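Local atomic coordinates of DyP-type peroxidase (Pleurotus ostreatus PC15, PDB entry 6FSK), a protein that uses heme b to carry out peroxidase chemistry, as a dye-decolorizing peroxidase, and probably also oxidises manganese(II) at a non-canonical site. Residues F406-N409 with A410-A414. The protein carries 1 engineered substitution. Numbering follows the deposited sequence.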
loop_
_atom_site.group_PDB
_atom_site.type_symbol
_atom_site.label_atom_id
_atom_site.label_comp_id
_atom_site.label_asym_id
_atom_site.label_seq_id
_atom_site.Cartn_x
_atom_site.Cartn_y
_atom_site.Cartn_z
ATOM N N PHE A 406 14.604 -13.889 5.050
ATOM C CA PHE A 406 13.395 -14.289 4.323
ATOM C C PHE A 406 13.596 -14.186 2.797
ATOM O O PHE A 406 14.091 -13.131 2.364
ATOM C CB PHE A 406 12.180 -13.434 4.754
ATOM C CG PHE A 406 10.929 -13.811 4.034
ATOM C CD1 PHE A 406 10.251 -14.949 4.417
ATOM C CD2 PHE A 406 10.512 -13.186 2.887
ATOM C CE1 PHE A 406 9.100 -15.409 3.763
ATOM C CE2 PHE A 406 9.421 -13.628 2.162
ATOM C CZ PHE A 406 8.693 -14.743 2.601
ATOM N N PRO A 407 13.271 -15.190 1.972
ATOM C CA PRO A 407 12.418 -16.320 2.267
ATOM C C PRO A 407 13.190 -17.637 2.497
ATOM O O PRO A 407 12.575 -18.689 2.613
ATOM C CB PRO A 407 11.654 -16.497 0.966
ATOM C CG PRO A 407 12.604 -16.088 -0.048
ATOM C CD PRO A 407 13.342 -14.905 0.543
ATOM N N VAL A 408 14.487 -17.558 2.652
ATOM C CA VAL A 408 15.286 -18.761 2.884
ATOM C C VAL A 408 14.889 -19.423 4.205
ATOM O O VAL A 408 14.758 -20.664 4.318
ATOM C CB VAL A 408 16.829 -18.451 2.792
ATOM C CG1 VAL A 408 17.614 -19.672 3.295
ATOM C CG2 VAL A 408 17.192 -18.110 1.348
ATOM N N ASN A 409 14.748 -18.621 5.253
ATOM C CA ASN A 409 14.434 -19.084 6.594
ATOM C C ASN A 409 13.098 -19.885 6.558
ATOM O O ASN A 409 12.979 -21.018 7.044
ATOM C CB ASN A 409 14.421 -17.937 7.603
ATOM C CG ASN A 409 13.474 -16.757 7.293
ATOM O OD1 ASN A 409 12.806 -16.698 6.267
ATOM N ND2 ASN A 409 13.488 -15.733 8.199
ATOM N N ALA A 410 12.137 -19.370 5.808
ATOM C CA ALA A 410 10.814 -19.983 5.767
ATOM C C ALA A 410 10.865 -21.314 5.113
ATOM O O ALA A 410 10.253 -22.283 5.663
ATOM C CB ALA A 410 9.837 -19.116 5.024
ATOM N N VAL A 411 11.559 -21.438 3.980
ATOM C CA VAL A 411 11.545 -22.731 3.294
ATOM C C VAL A 411 12.487 -23.767 3.923
ATOM O O VAL A 411 12.193 -24.965 3.906
ATOM C CB VAL A 411 11.774 -22.705 1.799
ATOM C CG1 VAL A 411 10.646 -22.008 1.140
ATOM C CG2 VAL A 411 13.127 -22.065 1.430
ATOM N N THR A 412 13.595 -23.335 4.505
ATOM C CA THR A 412 14.495 -24.296 5.173
ATOM C C THR A 412 13.945 -24.711 6.528
ATOM O O THR A 412 14.409 -25.733 7.058
ATOM C CB THR A 412 15.920 -23.769 5.286
ATOM O OG1 THR A 412 15.893 -22.576 6.035
ATOM C CG2 THR A 412 16.510 -23.579 3.905
ATOM N N SER A 413 12.871 -24.061 7.027
ATOM C CA SER A 413 12.158 -24.529 8.231
ATOM C C SER A 413 11.684 -25.993 8.010
ATOM O O SER A 413 11.613 -26.715 8.974
ATOM C CB SER A 413 10.961 -23.655 8.593
ATOM O OG SER A 413 9.929 -23.870 7.663
ATOM N N ALA A 414 11.371 -26.362 6.761
ATOM C CA ALA A 414 10.710 -27.632 6.449
ATOM C C ALA A 414 11.694 -28.753 6.166
ATOM O O ALA A 414 11.306 -29.904 6.176
ATOM C CB ALA A 414 9.769 -27.441 5.265
#
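The short helix 408-412, entered through a cis-proline N-cap, is a single turn in which P407 O receives V411 N and V408 O receives both the amide and the hydroxyl of T412. The carbonyl of P407 starts the ladder: V411 N donates to P407 O at 3.2 Å with an N-H...O angle of 162°, while A410 N gives the same oxygen a weak bond. One residue on, V408 O is gripped twice, by T412 N at 2.9 Å and by T412 OG1 at 2.8 Å. The amide meets the carbonyl almost head-on, whereas the hydroxyl lies 37° out of the carbonyl plane. With OG1 tucked beside both backbone N and C (chi1 60°), the T412 hydroxyl turns back onto V408 O and CG2 meets V408 CG1 at 4.1 Å. A valine in place of T412 would probably leave V408 O without its hydroxyl donor, held in this turn by the backbone amide of the residue alone. S413 adds a further bond, its OG donating to A410 O at 2.6 Å. At the entry, N409 OD1 takes a weak bond from A410 N, and F406 brings CE1 to A410 CB at 4.0 Å, its ring carrying P407 CB over one face. W400 stacks on that ring, while L339 of helix 337-340 touches both F406 and A410. With F406 about 11 Å from the heme, side chain to cofactor, this is structural packing. T412 OG1 thus adds a side-chain bond to the backbone bonds within this one turn.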